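Local atomic coordinates of probable enoyl-CoA hydratase/isomerase (Pseudomonas aeruginosa PAO1, PDB entry 5WYD), a protein that probably acts as a crotonase-family enoyl-CoA hydratase/isomerase, with a role in the biosynthesis of diffusible signal factor. Residues I133-R138 with Q193-G198; L64-Q69 with S112-N117; K18-K23 with T31-P36. The protein carries 1 engineered substitution. All blocks are in the same frame, centred on the assembly; numbering follows the deposited sequence.

All three contacts lie in one mixed sheet. Contact 2 joins the two central strands and is buried; contacts 1 and 3 add the outermost strands of the chain and are partly buried. Contacts 1 and 2 are parallel pairings fused through neighbouring strands, with I133 O and I135 O meeting A114 N and I116 N. Contacts 2 and 3 meet where Q69 N approaches I32 O, whereas contacts 1 and 3 do not touch. Chemistry follows position: contact 2 is mostly backbone hydrogen bonds and aliphatic side chains, contact 1 ends in an exposed salt bridge, and contact 3 is an antiparallel hairpin pairing edged by threonines, asparagine, lysine and histidine.

Contact 1: I133-R138 with Q193-G198; sequences IRIAER and QVVDSG
A136 bonds Q193-V195 in both directions: its N donates to Q193 O at 3.1 Å, nearly straight at 167°, and its O accepts V195 N over a short 2.6 Å. The pairing is parallel, I135, A136 and E137 facing Q193, V194 and V195. It weakens at both ends: Q193 N stands 3.5 Å from R134 O, and the bond from R138 N to V195 O is bent to 124°. The R138 side chain crosses that of V194 at about a right angle, CG 3.7 Å from CG1. NH1 of R138 then forms a salt bridge with D196 OD1 at 2.6 Å, the carboxylate at the guanidinium edge with the two planes 44° apart. That OD1 also receives a weak bond from S197 N, while S197 OG bonds Q139. E137, extended beyond CG, brings OE1 to 3.0 Å from G198 N. R134 sends its guanidinium away from strand 193-195, NE to L190 O and NH2 to a salt bridge with E192. Strand 193-195 closes this border of the sheet; on the far edge of 133-137 runs strand 111-116. Helix 200-211 packs on I135 and V195, and helix 182-188 on V194.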
ATOM      1  N   ILE A 133       1.705 -25.174   7.113  1.00 32.23           N
ATOM      2  CA  ILE A 133       1.167 -26.278   6.329  1.00 25.46           C
ATOM      3  C   ILE A 133       0.155 -27.018   7.180  1.00 27.76           C
ATOM      4  O   ILE A 133       0.322 -27.176   8.393  1.00 32.30           O
ATOM      5  CB  ILE A 133       2.293 -27.233   5.885  1.00 19.60           C
ATOM      6  CG1 ILE A 133       3.440 -26.431   5.307  1.00 16.99           C
ATOM      7  CG2 ILE A 133       1.790 -28.203   4.817  1.00 22.72           C
ATOM      8  CD1 ILE A 133       4.658 -27.243   4.977  1.00 22.95           C
ATOM      9  N   ARG A 134      -0.880 -27.512   6.540  1.00 27.57           N
ATOM     10  CA  ARG A 134      -1.919 -28.227   7.254  1.00 40.81           C
ATOM     11  C   ARG A 134      -2.101 -29.634   6.707  1.00 37.72           C
ATOM     12  O   ARG A 134      -2.271 -29.823   5.499  1.00 43.79           O
ATOM     13  CB  ARG A 134      -3.221 -27.442   7.201  1.00 40.03           C
ATOM     14  CG  ARG A 134      -3.148 -26.180   8.010  1.00 34.56           C
ATOM     15  CD  ARG A 134      -4.032 -25.118   7.426  1.00 30.77           C
ATOM     16  NE  ARG A 134      -3.557 -24.730   6.119  1.00 29.53           N
ATOM     17  CZ  ARG A 134      -2.544 -23.902   5.938  1.00 27.73           C
ATOM     18  NH1 ARG A 134      -1.920 -23.387   6.983  1.00 23.85           N
ATOM     19  NH2 ARG A 134      -2.156 -23.584   4.716  1.00 39.20           N
ATOM     20  N   ILE A 135      -2.078 -30.609   7.611  1.00 38.82           N
ATOM     21  CA  ILE A 135      -2.304 -32.015   7.301  1.00 43.65           C
ATOM     22  C   ILE A 135      -3.511 -32.469   8.111  1.00 38.71           C
ATOM     23  O   ILE A 135      -3.485 -32.398   9.345  1.00 42.43           O
ATOM     24  CB  ILE A 135      -1.074 -32.869   7.659  1.00 32.03           C
ATOM     25  CG1 ILE A 135       0.180 -32.341   6.979  1.00 31.39           C
ATOM     26  CG2 ILE A 135      -1.294 -34.334   7.303  1.00 43.87           C
ATOM     27  CD1 ILE A 135       1.378 -33.181   7.297  1.00 40.37           C
ATOM     28  N   ALA A 136      -4.531 -33.010   7.440  1.00 38.93           N
ATOM     29  CA  ALA A 136      -5.733 -33.396   8.164  1.00 49.96           C
ATOM     30  C   ALA A 136      -6.172 -34.826   7.868  1.00 60.37           C
ATOM     31  O   ALA A 136      -5.995 -35.349   6.760  1.00 59.96           O
ATOM     32  CB  ALA A 136      -6.900 -32.448   7.854  1.00 48.83           C
ATOM     33  N   GLU A 137      -6.718 -35.448   8.921  1.00 51.27           N
ATOM     34  CA  GLU A 137      -7.379 -36.737   8.918  1.00 36.81           C
ATOM     35  C   GLU A 137      -8.731 -36.589   8.234  1.00 41.66           C
ATOM     36  O   GLU A 137      -9.376 -35.544   8.333  1.00 49.17           O
ATOM     37  CB  GLU A 137      -7.554 -37.223  10.349  1.00 33.58           C
ATOM     38  CG  GLU A 137      -6.255 -37.477  11.093  1.00 42.50           C
ATOM     39  CD  GLU A 137      -6.491 -37.923  12.521  1.00 46.83           C
ATOM     40  OE1 GLU A 137      -5.507 -38.213  13.233  1.00 51.65           O
ATOM     41  OE2 GLU A 137      -7.664 -37.970  12.938  1.00 47.21           O
ATOM     42  N   ARG A 138      -9.170 -37.634   7.539  1.00 29.67           N
ATOM     43  CA  ARG A 138     -10.345 -37.473   6.697  1.00 41.67           C
ATOM     44  C   ARG A 138     -11.545 -36.987   7.488  1.00 46.96           C
ATOM     45  O   ARG A 138     -12.375 -36.231   6.968  1.00 53.21           O
ATOM     46  CB  ARG A 138     -10.645 -38.784   6.010  1.00 41.79           C
ATOM     47  CG  ARG A 138      -9.414 -39.425   5.492  1.00 42.63           C
ATOM     48  CD  ARG A 138      -9.794 -40.413   4.459  1.00 62.61           C
ATOM     49  NE  ARG A 138     -10.987 -41.128   4.886  1.00 72.77           N
ATOM     50  CZ  ARG A 138     -10.963 -42.163   5.716  1.00 76.10           C
ATOM     51  NH1 ARG A 138      -9.806 -42.592   6.204  1.00 73.53           N
ATOM     52  NH2 ARG A 138     -12.092 -42.768   6.056  1.00 82.11           N
ATOM     53  N   GLN A 193      -2.802 -31.483   2.476  1.00 42.63           N
ATOM     54  CA  GLN A 193      -2.893 -32.942   2.362  1.00 56.66           C
ATOM     55  C   GLN A 193      -3.979 -33.524   3.267  1.00 50.02           C
ATOM     56  O   GLN A 193      -4.297 -32.971   4.321  1.00 61.36           O
ATOM     57  CB  GLN A 193      -1.539 -33.607   2.680  1.00 50.22           C
ATOM     58  CG  GLN A 193      -1.611 -35.114   2.832  1.00 39.15           C
ATOM     59  CD  GLN A 193      -0.298 -35.719   3.214  1.00 48.64           C
ATOM     60  OE1 GLN A 193       0.712 -35.018   3.295  1.00 36.09           O
ATOM     61  NE2 GLN A 193      -0.300 -37.026   3.500  1.00 45.88           N
ATOM     62  N   VAL A 194      -4.515 -34.686   2.858  1.00 55.37           N
ATOM     63  CA  VAL A 194      -5.509 -35.447   3.614  1.00 53.10           C
ATOM     64  C   VAL A 194      -4.859 -36.767   3.986  1.00 53.61           C
ATOM     65  O   VAL A 194      -4.098 -37.342   3.198  1.00 66.79           O
ATOM     66  CB  VAL A 194      -6.825 -35.716   2.848  1.00 57.72           C
ATOM     67  CG1 VAL A 194      -7.711 -36.701   3.626  1.00 46.02           C
ATOM     68  CG2 VAL A 194      -7.552 -34.441   2.586  1.00 61.29           C
ATOM     69  N   VAL A 195      -5.097 -37.212   5.211  1.00 42.51           N
ATOM     70  CA  VAL A 195      -4.487 -38.439   5.677  1.00 52.87           C
ATOM     71  C   VAL A 195      -5.529 -39.348   6.325  1.00 55.52           C
ATOM     72  O   VAL A 195      -6.615 -38.921   6.730  1.00 53.37           O
ATOM     73  CB  VAL A 195      -3.335 -38.108   6.632  1.00 39.50           C
ATOM     74  CG1 VAL A 195      -3.876 -37.852   8.017  1.00 46.27           C
ATOM     75  CG2 VAL A 195      -2.273 -39.193   6.594  1.00 57.07           C
ATOM     76  N   ASP A 196      -5.188 -40.624   6.392  1.00 49.36           N
ATOM     77  CA  ASP A 196      -6.049 -41.605   7.022  1.00 52.25           C
ATOM     78  C   ASP A 196      -6.120 -41.338   8.524  1.00 41.30           C
ATOM     79  O   ASP A 196      -5.197 -40.773   9.113  1.00 35.05           O
ATOM     80  CB  ASP A 196      -5.508 -42.992   6.708  1.00 64.09           C
ATOM     81  CG  ASP A 196      -6.503 -44.056   6.944  1.00 57.27           C
ATOM     82  OD1 ASP A 196      -7.669 -43.705   7.218  1.00 52.66           O
ATOM     83  OD2 ASP A 196      -6.115 -45.237   6.816  1.00 62.15           O
ATOM     84  N   SER A 197      -7.216 -41.757   9.154  1.00 39.80           N
ATOM     85  CA  SER A 197      -7.403 -41.434  10.568  1.00 39.09           C
ATOM     86  C   SER A 197      -6.236 -41.914  11.427  1.00 39.62           C
ATOM     87  O   SER A 197      -5.763 -43.048  11.287  1.00 47.83           O
ATOM     88  CB  SER A 197      -8.703 -42.035  11.091  1.00 34.98           C
ATOM     89  OG  SER A 197      -9.816 -41.633  10.317  1.00 32.81           O
ATOM     90  N   GLY A 198      -5.759 -41.019  12.305  1.00 44.20           N
ATOM     91  CA  GLY A 198      -4.669 -41.269  13.234  1.00 38.03           C
ATOM     92  C   GLY A 198      -3.268 -41.124  12.671  1.00 42.85           C
ATOM     93  O   GLY A 198      -2.301 -41.130  13.453  1.00 35.31           O
TER

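Contact 2: L64-Q69 with S112-N117; sequences LVVTGQ and SIAAIN
V66 bonds strand 111-116 through both its N and its O: V66 N donates to I113 O at 3.1 Å, and A115 N returns a bond to V66 O at 2.9 Å. One step earlier I113 N reaches L64 O at 2.7 Å. Aliphatic side chains meet on both faces of the pairing. V65 CG2 lies obliquely against I113 CB, and V65 CG1 touches A115 CB at 4.2 Å; on the other face, V66 CG2 meets the methyl of A114, and L64 CD2 reaches S112 CB at 3.9 Å. Toward the C-terminal end, polar side chains take over from peptides. T67 OG1, anti to its backbone N (chi1 -168°), donates to A115 O at 3.0 Å. N117 turns its amide toward G68: OD1 accepts a weak bond from G68 N, whereas the 2.4 Å from ND2 to G68 O is too short to be reliable, G68 being poorly ordered. The two strands are joined through helix 88-106 in a beta-alpha-beta crossover of the crotonase fold. In crotonases one oxyanion-hole N-H comes from the loop after the first of these strands and the other from the helix start beyond the second, here probably past strand 119-121. K72 and F73, a few residues beyond Q69, contact a bound pentanedial. In the second shell, helix 200-211 sets A204 against V65 and A115, and L207 and A208 against I113. S112 OG is bonded to D132 N, I135 of strand 133-137 packs on I113, and I30 of strand 27-32 shares backbone hydrogen bonding with V65 on the other edge of strand 63-68.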
ATOM      1  N   LEU A  64       8.329 -27.339  13.293  1.00 30.21           N
ATOM      2  CA  LEU A  64       7.330 -27.338  14.353  1.00 21.75           C
ATOM      3  C   LEU A  64       6.068 -28.068  13.912  1.00 37.02           C
ATOM      4  O   LEU A  64       5.648 -27.949  12.757  1.00 50.66           O
ATOM      5  CB  LEU A  64       7.002 -25.906  14.777  1.00 40.80           C
ATOM      6  CG  LEU A  64       6.032 -25.545  15.893  1.00 41.58           C
ATOM      7  CD1 LEU A  64       6.290 -24.102  16.226  1.00 36.12           C
ATOM      8  CD2 LEU A  64       4.572 -25.711  15.502  1.00 46.95           C
ATOM      9  N   VAL A  65       5.483 -28.838  14.830  1.00 36.66           N
ATOM     10  CA  VAL A  65       4.230 -29.548  14.611  1.00 33.41           C
ATOM     11  C   VAL A  65       3.316 -29.267  15.795  1.00 34.42           C
ATOM     12  O   VAL A  65       3.789 -29.165  16.934  1.00 34.24           O
ATOM     13  CB  VAL A  65       4.451 -31.065  14.417  1.00 44.17           C
ATOM     14  CG1 VAL A  65       3.119 -31.813  14.271  1.00 30.63           C
ATOM     15  CG2 VAL A  65       5.348 -31.314  13.196  1.00 49.36           C
ATOM     16  N   VAL A  66       2.044 -29.001  15.507  1.00 26.38           N
ATOM     17  CA  VAL A  66       1.008 -28.826  16.525  1.00 42.57           C
ATOM     18  C   VAL A  66      -0.174 -29.736  16.207  1.00 37.49           C
ATOM     19  O   VAL A  66      -0.696 -29.715  15.087  1.00 36.48           O
ATOM     20  CB  VAL A  66       0.547 -27.366  16.646  1.00 40.68           C
ATOM     21  CG1 VAL A  66       1.689 -26.520  17.105  1.00 43.39           C
ATOM     22  CG2 VAL A  66       0.048 -26.868  15.311  1.00 49.12           C
ATOM     23  N   THR A  67      -0.632 -30.490  17.205  1.00 45.45           N
ATOM     24  CA  THR A  67      -1.759 -31.399  17.035  1.00 53.26           C
ATOM     25  C   THR A  67      -2.634 -31.324  18.278  1.00 60.20           C
ATOM     26  O   THR A  67      -2.182 -30.903  19.347  1.00 72.53           O
ATOM     27  CB  THR A  67      -1.295 -32.853  16.784  1.00 43.24           C
ATOM     28  OG1 THR A  67      -2.395 -33.658  16.338  1.00 43.82           O
ATOM     29  CG2 THR A  67      -0.764 -33.459  18.061  1.00 42.67           C
ATOM     30  N   GLY A  68      -3.896 -31.709  18.124  1.00 62.94           N
ATOM     31  CA  GLY A  68      -4.810 -31.683  19.246  1.00 65.77           C
ATOM     32  C   GLY A  68      -4.820 -32.996  20.011  1.00 74.42           C
ATOM     33  O   GLY A  68      -4.916 -34.082  19.435  1.00 82.78           O
ATOM     34  N   GLN A  69      -4.726 -32.880  21.331  1.00 59.84           N
ATOM     35  CA  GLN A  69      -4.767 -34.053  22.188  1.00 58.93           C
ATOM     36  C   GLN A  69      -6.036 -34.862  21.923  1.00 55.52           C
ATOM     37  O   GLN A  69      -7.130 -34.306  21.757  1.00 46.39           O
ATOM     38  CB  GLN A  69      -4.672 -33.625  23.645  1.00 50.70           C
ATOM     39  CG  GLN A  69      -4.658 -34.742  24.622  1.00 51.30           C
ATOM     40  CD  GLN A  69      -6.017 -34.948  25.240  1.00 58.79           C
ATOM     41  OE1 GLN A  69      -6.863 -34.049  25.243  1.00 57.66           O
ATOM     42  NE2 GLN A  69      -6.245 -36.140  25.758  1.00 68.30           N
ATOM     43  N   SER A 112       6.146 -24.508  10.386  1.00 26.53           N
ATOM     44  CA  SER A 112       5.146 -24.983  11.320  1.00 27.86           C
ATOM     45  C   SER A 112       4.162 -25.822  10.518  1.00 29.28           C
ATOM     46  O   SER A 112       3.713 -25.413   9.444  1.00 33.62           O
ATOM     47  CB  SER A 112       4.462 -23.816  12.046  1.00 31.97           C
ATOM     48  OG  SER A 112       3.845 -22.889  11.159  1.00 30.11           O
ATOM     49  N   ILE A 113       3.884 -27.016  11.002  1.00 29.21           N
ATOM     50  CA  ILE A 113       2.981 -27.934  10.334  1.00 32.24           C
ATOM     51  C   ILE A 113       1.838 -28.170  11.304  1.00 37.17           C
ATOM     52  O   ILE A 113       2.071 -28.511  12.470  1.00 48.70           O
ATOM     53  CB  ILE A 113       3.672 -29.264   9.972  1.00 31.94           C
ATOM     54  CG1 ILE A 113       4.971 -29.040   9.220  1.00 24.64           C
ATOM     55  CG2 ILE A 113       2.790 -30.113   9.090  1.00 17.98           C
ATOM     56  CD1 ILE A 113       5.647 -30.315   9.021  1.00 23.65           C
ATOM     57  N   ALA A 114       0.614 -28.025  10.820  1.00 27.91           N
ATOM     58  CA  ALA A 114      -0.567 -28.220  11.638  1.00 22.22           C
ATOM     59  C   ALA A 114      -1.140 -29.587  11.326  1.00 32.40           C
ATOM     60  O   ALA A 114      -1.564 -29.835  10.197  1.00 27.05           O
ATOM     61  CB  ALA A 114      -1.595 -27.146  11.328  1.00 23.39           C
ATOM     62  N   ALA A 115      -1.164 -30.464  12.323  1.00 34.81           N
ATOM     63  CA  ALA A 115      -1.692 -31.811  12.165  1.00 29.94           C
ATOM     64  C   ALA A 115      -3.071 -31.869  12.802  1.00 37.02           C
ATOM     65  O   ALA A 115      -3.189 -31.944  14.027  1.00 42.77           O
ATOM     66  CB  ALA A 115      -0.743 -32.817  12.811  1.00 34.50           C
ATOM     67  N   ILE A 116      -4.093 -31.979  11.972  1.00 48.82           N
ATOM     68  CA  ILE A 116      -5.480 -31.926  12.404  1.00 57.00           C
ATOM     69  C   ILE A 116      -5.962 -33.349  12.655  1.00 45.64           C
ATOM     70  O   ILE A 116      -6.336 -34.075  11.735  1.00 32.66           O
ATOM     71  CB  ILE A 116      -6.349 -31.213  11.372  1.00 55.99           C
ATOM     72  CG1 ILE A 116      -5.763 -29.830  11.075  1.00 49.09           C
ATOM     73  CG2 ILE A 116      -7.788 -31.146  11.878  1.00 70.78           C
ATOM     74  CD1 ILE A 116      -6.511 -29.043  10.045  1.00 47.19           C
ATOM     75  N   ASN A 117      -5.982 -33.748  13.913  1.00 56.42           N
ATOM     76  CA  ASN A 117      -6.471 -35.067  14.251  1.00 54.39           C
ATOM     77  C   ASN A 117      -7.912 -35.045  14.724  1.00 37.85           C
ATOM     78  O   ASN A 117      -8.510 -36.108  14.853  1.00 43.68           O
ATOM     79  CB  ASN A 117      -5.546 -35.731  15.285  1.00 64.90           C
ATOM     80  CG  ASN A 117      -5.395 -34.925  16.557  1.00 63.92           C
ATOM     81  OD1 ASN A 117      -5.751 -33.752  16.611  1.00 56.48           O
ATOM     82  ND2 ASN A 117      -4.898 -35.575  17.608  1.00 72.21           N
TER

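Contact 3: K18-K23 with T31-P36; sequences KLTVEK and TINHPP
T20 and T31 form an antiparallel hydrogen-bonded pair: T20 N donates to T31 O at 3.0 Å and T31 N to T20 O at 2.8 Å. OG1 of T20, between its backbone N and carbonyl carbon (chi1 82°), presses on T31 CB at 3.1 Å, and T20 CG2 rests by N33 CB at 4.2 Å. Next along the hairpin, L19 and I32 make a non-hydrogen-bonded pair on the other face, their CD1 and CG2 methyls just meeting at 4.5 Å. K18 continues the contact past the end of the strands. Its CB lies 3.2 Å from N33 O, and CG stays near the same oxygen. CD then comes up to the imidazole of H34, modelled too close to CD2 for the approach to be trusted. A bend at chi3 (-96°) sets CE, which is 3.9 Å from H34 CD2. NZ ends 3.5 Å from H34 CD2 and forms a salt bridge with D41; the K18 and H34 side chains lie side by side, pointing the same way. H34 is itself held through its backbone, its N bonding N38 OD1. Strands 19-24 and 27-32 make the hairpin that borders the sheet. L19 faces S44 of helix 42-57 and I32 faces W40. The backbone bonds of T20 and T31 thus hold the pairing, with apolar L19 and I32 on one face and the threonines on the other, while the ammonium of K18 finds its counter-charge in D41, outside the hairpin.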
ATOM      1  N   LYS A  18      -0.979 -27.994  30.207  1.00 65.52           N
ATOM      2  CA  LYS A  18      -1.753 -28.328  29.020  1.00 65.47           C
ATOM      3  C   LYS A  18      -0.883 -28.432  27.779  1.00 71.60           C
ATOM      4  O   LYS A  18      -1.131 -29.258  26.904  1.00 79.22           O
ATOM      5  CB  LYS A  18      -2.816 -27.277  28.825  1.00 54.56           C
ATOM      6  CG  LYS A  18      -3.685 -27.277  30.016  1.00 63.74           C
ATOM      7  CD  LYS A  18      -4.760 -26.260  29.898  1.00 61.69           C
ATOM      8  CE  LYS A  18      -4.405 -24.952  30.579  1.00 68.29           C
ATOM      9  NZ  LYS A  18      -5.615 -24.090  30.781  1.00 40.10           N
ATOM     10  N   LEU A  19       0.141 -27.623  27.667  1.00 56.11           N
ATOM     11  CA  LEU A  19       0.949 -27.717  26.468  1.00 55.65           C
ATOM     12  C   LEU A  19       2.143 -28.609  26.729  1.00 60.77           C
ATOM     13  O   LEU A  19       2.908 -28.401  27.678  1.00 70.97           O
ATOM     14  CB  LEU A  19       1.362 -26.331  25.993  1.00 62.59           C
ATOM     15  CG  LEU A  19       0.319 -25.587  25.135  1.00 64.44           C
ATOM     16  CD1 LEU A  19      -1.042 -25.437  25.785  1.00 64.16           C
ATOM     17  CD2 LEU A  19       0.890 -24.201  24.846  1.00 38.21           C
ATOM     18  N   THR A  20       2.261 -29.632  25.895  1.00 53.87           N
ATOM     19  CA  THR A  20       3.279 -30.653  26.021  1.00 51.85           C
ATOM     20  C   THR A  20       4.239 -30.473  24.875  1.00 66.31           C
ATOM     21  O   THR A  20       3.818 -30.371  23.719  1.00 70.37           O
ATOM     22  CB  THR A  20       2.678 -32.055  25.955  1.00 62.50           C
ATOM     23  OG1 THR A  20       2.487 -32.414  24.579  1.00 64.09           O
ATOM     24  CG2 THR A  20       1.355 -32.107  26.685  1.00 59.46           C
ATOM     25  N   VAL A  21       5.520 -30.439  25.193  1.00 61.62           N
ATOM     26  CA  VAL A  21       6.537 -30.262  24.185  1.00 51.33           C
ATOM     27  C   VAL A  21       7.403 -31.509  24.171  1.00 62.02           C
ATOM     28  O   VAL A  21       7.921 -31.929  25.214  1.00 70.35           O
ATOM     29  CB  VAL A  21       7.377 -29.010  24.436  1.00 47.86           C
ATOM     30  CG1 VAL A  21       8.479 -28.985  23.433  1.00 66.45           C
ATOM     31  CG2 VAL A  21       6.517 -27.787  24.339  1.00 47.77           C
ATOM     32  N   GLU A  22       7.536 -32.108  22.998  1.00 47.37           N
ATOM     33  CA  GLU A  22       8.400 -33.254  22.771  1.00 59.87           C
ATOM     34  C   GLU A  22       9.353 -32.911  21.644  1.00 65.67           C
ATOM     35  O   GLU A  22       8.945 -32.285  20.661  1.00 72.58           O
ATOM     36  CB  GLU A  22       7.589 -34.487  22.427  1.00 69.33           C
ATOM     37  CG  GLU A  22       6.665 -34.887  23.532  1.00 69.46           C
ATOM     38  CD  GLU A  22       5.768 -35.998  23.113  1.00 77.82           C
ATOM     39  OE1 GLU A  22       4.863 -36.343  23.896  1.00 86.22           O
ATOM     40  OE2 GLU A  22       5.968 -36.518  21.992  1.00 73.50           O
ATOM     41  N   LYS A  23      10.629 -33.234  21.809  1.00 60.54           N
ATOM     42  CA  LYS A  23      11.609 -32.957  20.766  1.00 59.11           C
ATOM     43  C   LYS A  23      12.030 -34.239  20.055  1.00 57.13           C
ATOM     44  O   LYS A  23      12.533 -35.174  20.688  1.00 72.40           O
ATOM     45  CB  LYS A  23      12.827 -32.230  21.326  1.00 48.57           C
ATOM     46  CG  LYS A  23      13.906 -32.016  20.289  1.00 44.36           C
ATOM     47  CD  LYS A  23      15.083 -31.316  20.902  1.00 40.20           C
ATOM     48  CE  LYS A  23      16.186 -31.028  19.882  1.00 56.58           C
ATOM     49  NZ  LYS A  23      16.818 -32.189  19.172  1.00 55.72           N
ATOM     50  N   THR A  31       1.778 -30.189  21.854  1.00 51.04           N
ATOM     51  CA  THR A  31       0.430 -30.712  21.854  1.00 51.94           C
ATOM     52  C   THR A  31      -0.406 -29.889  22.820  1.00 51.66           C
ATOM     53  O   THR A  31       0.033 -29.604  23.942  1.00 45.36           O
ATOM     54  CB  THR A  31       0.428 -32.182  22.241  1.00 56.01           C
ATOM     55  OG1 THR A  31       1.185 -32.916  21.272  1.00 79.46           O
ATOM     56  CG2 THR A  31      -0.999 -32.717  22.200  1.00 43.51           C
ATOM     57  N   ILE A  32      -1.550 -29.406  22.331  1.00 45.24           N
ATOM     58  CA  ILE A  32      -2.534 -28.778  23.200  1.00 41.49           C
ATOM     59  C   ILE A  32      -3.218 -29.880  23.979  1.00 61.32           C
ATOM     60  O   ILE A  32      -3.767 -30.818  23.385  1.00 57.01           O
ATOM     61  CB  ILE A  32      -3.605 -28.049  22.393  1.00 43.39           C
ATOM     62  CG1 ILE A  32      -2.992 -27.279  21.258  1.00 57.59           C
ATOM     63  CG2 ILE A  32      -4.399 -27.133  23.316  1.00 33.89           C
ATOM     64  CD1 ILE A  32      -4.054 -26.705  20.385  1.00 73.38           C
ATOM     65  N   ASN A  33      -3.283 -29.730  25.286  1.00 63.46           N
ATOM     66  CA  ASN A  33      -3.872 -30.739  26.135  1.00 54.79           C
ATOM     67  C   ASN A  33      -4.798 -30.050  27.119  1.00 41.64           C
ATOM     68  O   ASN A  33      -4.499 -29.950  28.302  1.00 65.95           O
ATOM     69  CB  ASN A  33      -2.780 -31.543  26.818  1.00 55.75           C
ATOM     70  CG  ASN A  33      -3.290 -32.752  27.509  1.00 65.58           C
ATOM     71  OD1 ASN A  33      -4.492 -33.007  27.560  1.00 56.01           O
ATOM     72  ND2 ASN A  33      -2.367 -33.525  28.063  1.00 79.03           N
ATOM     73  N   HIS A  34      -5.936 -29.591  26.628  1.00 44.83           N
ATOM     74  CA  HIS A  34      -6.919 -28.940  27.477  1.00 51.85           C
ATOM     75  C   HIS A  34      -8.192 -29.759  27.412  1.00 54.92           C
ATOM     76  O   HIS A  34      -8.769 -29.915  26.332  1.00 57.32           O
ATOM     77  CB  HIS A  34      -7.150 -27.495  27.027  1.00 44.19           C
ATOM     78  CG  HIS A  34      -7.985 -26.694  27.967  1.00 47.04           C
ATOM     79  ND1 HIS A  34      -9.252 -26.270  27.641  1.00 37.09           N
ATOM     80  CD2 HIS A  34      -7.786 -26.330  29.253  1.00 48.02           C
ATOM     81  CE1 HIS A  34      -9.769 -25.614  28.661  1.00 45.45           C
ATOM     82  NE2 HIS A  34      -8.902 -25.643  29.656  1.00 56.31           N
ATOM     83  N   PRO A  35      -8.673 -30.312  28.519  1.00 68.31           N
ATOM     84  CA  PRO A  35      -9.848 -31.147  28.259  1.00 55.15           C
ATOM     85  C   PRO A  35     -11.165 -30.359  28.306  1.00 53.63           C
ATOM     86  O   PRO A  35     -11.211 -29.276  28.870  1.00 59.37           O
ATOM     87  CB  PRO A  35      -9.764 -32.201  29.350  1.00 59.63           C
ATOM     88  CG  PRO A  35      -8.296 -32.280  29.688  1.00 71.14           C
ATOM     89  CD  PRO A  35      -7.776 -30.885  29.538  1.00 69.90           C
ATOM     90  N   PRO A  36     -12.226 -30.874  27.663  1.00 62.95           N
ATOM     91  CA  PRO A  36     -12.193 -32.142  26.934  1.00 68.52           C
ATOM     92  C   PRO A  36     -12.116 -31.949  25.422  1.00 66.64           C
ATOM     93  O   PRO A  36     -11.914 -32.917  24.686  1.00 81.18           O
ATOM     94  CB  PRO A  36     -13.528 -32.789  27.325  1.00 55.46           C
ATOM     95  CG  PRO A  36     -14.461 -31.604  27.449  1.00 49.68           C
ATOM     96  CD  PRO A  36     -13.610 -30.401  27.853  1.00 60.66           C
TER